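Local coordinates for FMN-dependent nitronate monooxygenase (Shewanella oneidensis, PDB 5LSM), which probably oxidises propionate 3-nitronate with molecular oxygen to 3-oxopropanoate, using flavin mononucleotide as cofactor, at residues 170-182 with 191-203. Sequence-based numbering, arbitrary orientation.
Sequences DAIIAQGLEAGGH and LTEQLGTFSLLPQ. With FMN (flavin mononucleotide), chain I.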
# COMPACT_ATOMS: atom_id res chain seq x y z
N ASP A 170 9.77 18.97 13.80
CA ASP A 170 9.30 20.16 13.11
C ASP A 170 8.41 19.77 11.95
O ASP A 170 7.55 20.55 11.54
CB ASP A 170 10.49 21.01 12.65
CG ASP A 170 11.21 21.70 13.82
OD1 ASP A 170 10.61 22.65 14.39
OD2 ASP A 170 12.33 21.27 14.20
N ALA A 171 8.63 18.57 11.41
CA ALA A 171 7.79 17.99 10.36
C ALA A 171 7.89 16.48 10.41
O ALA A 171 8.87 15.92 10.93
CB ALA A 171 8.23 18.48 8.99
N ILE A 172 6.91 15.83 9.79
CA ILE A 172 6.78 14.38 9.78
C ILE A 172 6.87 13.90 8.35
O ILE A 172 6.14 14.39 7.49
CB ILE A 172 5.39 13.98 10.31
CG1 ILE A 172 5.26 14.40 11.77
CG2 ILE A 172 5.15 12.46 10.18
CD1 ILE A 172 3.90 14.10 12.35
N ILE A 173 7.70 12.88 8.09
CA ILE A 173 7.68 12.21 6.79
C ILE A 173 6.74 11.00 6.87
O ILE A 173 7.01 10.05 7.60
CB ILE A 173 9.09 11.73 6.35
CG1 ILE A 173 10.11 12.88 6.32
CG2 ILE A 173 9.01 11.10 4.97
CD1 ILE A 173 11.54 12.41 6.50
N ALA A 174 5.63 11.06 6.15
CA ALA A 174 4.69 9.94 6.08
C ALA A 174 5.11 8.98 4.98
O ALA A 174 4.83 9.26 3.81
CB ALA A 174 3.29 10.47 5.78
N GLN A 175 5.80 7.88 5.30
CA GLN A 175 6.14 6.91 4.22
C GLN A 175 5.19 5.76 4.12
O GLN A 175 5.15 4.90 4.98
CB GLN A 175 7.59 6.39 4.23
CG GLN A 175 7.98 5.69 5.49
CD GLN A 175 8.98 4.56 5.29
OE1 GLN A 175 9.06 3.69 6.13
NE2 GLN A 175 9.75 4.60 4.22
N GLY A 176 4.42 5.76 3.03
CA GLY A 176 3.60 4.64 2.67
C GLY A 176 4.42 3.41 2.37
O GLY A 176 5.59 3.51 2.02
N LEU A 177 3.76 2.26 2.45
CA LEU A 177 4.36 0.98 2.10
C LEU A 177 4.95 0.93 0.70
O LEU A 177 5.77 0.08 0.43
CB LEU A 177 3.33 -0.16 2.26
CG LEU A 177 3.03 -0.66 3.68
CD1 LEU A 177 1.97 -1.74 3.65
CD2 LEU A 177 4.28 -1.19 4.33
N GLU A 178 4.52 1.83 -0.19
CA GLU A 178 5.05 1.89 -1.56
C GLU A 178 6.55 2.28 -1.59
O GLU A 178 7.25 2.02 -2.57
CB GLU A 178 4.25 2.91 -2.39
CG GLU A 178 2.83 2.48 -2.79
CD GLU A 178 1.71 2.96 -1.85
OE1 GLU A 178 1.96 3.14 -0.62
OE2 GLU A 178 0.57 3.14 -2.34
N ALA A 179 7.02 2.95 -0.54
CA ALA A 179 8.39 3.45 -0.48
C ALA A 179 9.42 2.36 -0.68
O ALA A 179 9.27 1.24 -0.18
CB ALA A 179 8.63 4.17 0.83
N GLY A 180 10.50 2.72 -1.37
CA GLY A 180 11.73 1.93 -1.38
C GLY A 180 12.53 2.06 -0.08
O GLY A 180 12.28 2.95 0.72
N GLY A 181 13.46 1.13 0.13
CA GLY A 181 14.33 1.16 1.30
C GLY A 181 13.64 0.73 2.57
O GLY A 181 12.58 0.16 2.54
N HIS A 182 14.26 0.99 3.70
CA HIS A 182 13.76 0.45 4.96
C HIS A 182 12.46 1.12 5.34
O HIS A 182 12.29 2.34 5.18
CB HIS A 182 14.78 0.65 6.10
CG HIS A 182 15.90 -0.35 6.08
ND1 HIS A 182 17.10 -0.10 5.46
CD2 HIS A 182 16.03 -1.55 6.69
CE1 HIS A 182 17.90 -1.14 5.62
NE2 HIS A 182 17.28 -2.03 6.37
N LEU A 191 3.95 -5.43 10.83
CA LEU A 191 3.83 -4.78 9.52
C LEU A 191 2.38 -4.54 9.04
O LEU A 191 2.15 -3.64 8.24
CB LEU A 191 4.61 -5.56 8.46
CG LEU A 191 6.14 -5.61 8.62
CD1 LEU A 191 6.76 -6.40 7.47
CD2 LEU A 191 6.76 -4.22 8.69
N THR A 192 1.41 -5.28 9.57
CA THR A 192 0.01 -5.05 9.20
C THR A 192 -0.56 -3.75 9.78
O THR A 192 -1.70 -3.37 9.49
CB THR A 192 -0.90 -6.22 9.67
OG1 THR A 192 -1.01 -6.21 11.10
CG2 THR A 192 -0.35 -7.58 9.17
N GLU A 193 0.20 -3.07 10.64
CA GLU A 193 -0.21 -1.75 11.13
C GLU A 193 0.09 -0.63 10.13
O GLU A 193 -0.52 0.45 10.19
CB GLU A 193 0.43 -1.47 12.48
CG GLU A 193 0.00 -2.48 13.52
CD GLU A 193 -0.14 -1.90 14.90
OE1 GLU A 193 0.76 -1.15 15.34
OE2 GLU A 193 -1.12 -2.27 15.58
N GLN A 194 0.95 -0.93 9.17
CA GLN A 194 1.40 0.07 8.21
C GLN A 194 0.47 0.16 7.00
O GLN A 194 -0.27 -0.77 6.69
CB GLN A 194 2.82 -0.24 7.78
CG GLN A 194 3.82 -0.09 8.93
CD GLN A 194 5.25 -0.27 8.48
OE1 GLN A 194 5.61 -0.00 7.33
NE2 GLN A 194 6.09 -0.75 9.39
N LEU A 195 0.48 1.33 6.36
CA LEU A 195 -0.51 1.69 5.38
C LEU A 195 0.17 2.11 4.10
O LEU A 195 1.31 2.59 4.10
CB LEU A 195 -1.34 2.88 5.87
CG LEU A 195 -2.07 2.88 7.22
CD1 LEU A 195 -3.15 3.96 7.19
CD2 LEU A 195 -2.69 1.53 7.53
N GLY A 196 -0.60 2.09 3.01
CA GLY A 196 -0.15 2.71 1.78
C GLY A 196 -0.25 4.22 1.81
O GLY A 196 -1.04 4.79 2.57
N THR A 197 0.50 4.86 0.93
CA THR A 197 0.55 6.32 0.89
C THR A 197 -0.84 6.96 0.87
O THR A 197 -1.09 7.94 1.57
CB THR A 197 1.37 6.82 -0.31
OG1 THR A 197 2.76 6.69 -0.01
CG2 THR A 197 1.04 8.30 -0.62
N PHE A 198 -1.74 6.37 0.09
CA PHE A 198 -3.03 6.97 -0.20
C PHE A 198 -3.87 7.11 1.05
O PHE A 198 -4.73 7.99 1.14
CB PHE A 198 -3.80 6.13 -1.22
CG PHE A 198 -4.79 6.90 -2.01
CD1 PHE A 198 -4.37 7.81 -2.98
CD2 PHE A 198 -6.14 6.71 -1.82
CE1 PHE A 198 -5.29 8.53 -3.71
CE2 PHE A 198 -7.07 7.41 -2.56
CZ PHE A 198 -6.64 8.34 -3.49
N SER A 199 -3.67 6.19 1.99
CA SER A 199 -4.39 6.19 3.25
C SER A 199 -3.59 6.77 4.43
O SER A 199 -4.17 7.34 5.33
CB SER A 199 -4.85 4.78 3.57
OG SER A 199 -5.86 4.40 2.65
N LEU A 200 -2.27 6.58 4.43
CA LEU A 200 -1.41 7.10 5.52
C LEU A 200 -1.39 8.62 5.55
O LEU A 200 -1.57 9.25 6.62
CB LEU A 200 0.02 6.60 5.35
CG LEU A 200 1.00 6.98 6.46
CD1 LEU A 200 0.52 6.42 7.80
CD2 LEU A 200 2.41 6.50 6.13
N LEU A 201 -1.19 9.21 4.38
CA LEU A 201 -1.02 10.65 4.24
C LEU A 201 -2.19 11.46 4.83
O LEU A 201 -1.97 12.25 5.75
CB LEU A 201 -0.80 11.02 2.78
CG LEU A 201 -0.42 12.47 2.51
CD1 LEU A 201 0.88 12.79 3.22
CD2 LEU A 201 -0.28 12.70 1.00
N PRO A 202 -3.43 11.24 4.32
CA PRO A 202 -4.55 12.07 4.84
C PRO A 202 -4.88 11.78 6.30
O PRO A 202 -5.32 12.70 7.02
CB PRO A 202 -5.72 11.70 3.93
CG PRO A 202 -5.35 10.42 3.28
CD PRO A 202 -3.86 10.40 3.19
N GLN A 203 -4.60 10.56 6.76
CA GLN A 203 -4.85 10.25 8.15
C GLN A 203 -3.80 10.84 9.08
O GLN A 203 -4.15 11.38 10.12
CB GLN A 203 -5.04 8.76 8.36
CG GLN A 203 -6.39 8.28 7.84
CD GLN A 203 -6.58 6.78 7.94
OE1 GLN A 203 -7.23 6.28 8.86
NE2 GLN A 203 -6.00 6.05 6.99
N1 FMN I . 15.58 6.80 4.23
C2 FMN I . 16.42 7.21 5.23
O2 FMN I . 15.94 7.82 6.21
N3 FMN I . 17.74 6.96 5.21
C4 FMN I . 18.32 6.30 4.19
O4 FMN I . 19.54 6.07 4.17
C4A FMN I . 17.47 5.82 3.09
N5 FMN I . 18.00 5.18 2.04
C5A FMN I . 17.25 4.80 0.99
C6 FMN I . 17.89 4.17 -0.07
C7 FMN I . 17.18 3.76 -1.18
C7M FMN I . 17.92 3.05 -2.28
C8 FMN I . 15.71 4.00 -1.23
C8M FMN I . 14.93 3.55 -2.44
C9 FMN I . 15.06 4.64 -0.16
C9A FMN I . 15.78 5.05 0.97
N10 FMN I . 15.19 5.74 2.08
C10 FMN I . 16.03 6.12 3.15
C1' FMN I . 13.75 6.01 2.17
C2' FMN I . 13.38 7.33 1.51
O2' FMN I . 13.69 8.41 2.41
C3' FMN I . 11.89 7.37 1.14
O3' FMN I . 11.11 6.91 2.25
C4' FMN I . 11.52 6.49 -0.06
O4' FMN I . 12.53 6.46 -1.07
C5' FMN I . 10.21 7.01 -0.63
O5' FMN I . 9.70 6.13 -1.63
P FMN I . 10.16 6.17 -3.17
O1P FMN I . 10.47 7.60 -3.53
O2P FMN I . 8.95 5.61 -3.89
O3P FMN I . 11.35 5.27 -3.16
O HOH W 1 2.54 8.99 2.28
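Leu177 lies over the backbone and side chain of Gln194 where a strand of the TIM barrel gives way to its FMN-binding loop. Strand 171-175 and the start of the following helix, 197-203, belong to one beta-alpha unit; these segments run at 155°, nearly antiparallel. Leu177 crosses Gln194 at about a right angle. Its CD2 meets Gln194 OE1 at 3.5 Å, and its CD1 rests against Gln194 O. The hydrogen bond of that OE1 comes from Arg183 NE. The backbone of Leu177 is held too, by a 3.0 Å hydrogen bond from its N to Leu195 O.

Leu200 covers the end of the strand. Its CG is anti to the backbone N (chi1 -176°), and CD2 reaches Gln175 O at 3.4 Å and Ala174 CB at 4.1 Å. Leu201 CD1 packs on the same Ala174 CB. Toward the cofactor, Gln175 NE2 makes a weak hydrogen bond to FMN O3', while Gly180 N donates to FMN O3P.

Glu178 accepts a bond from the first turn of the helix, just past Gly196 at the N-cap. Its chain bends at chi2 (95°), bringing the carboxylate to the helix. Thr197 N donates almost straight to the syn side of Glu178 OE1, 2.7 Å away.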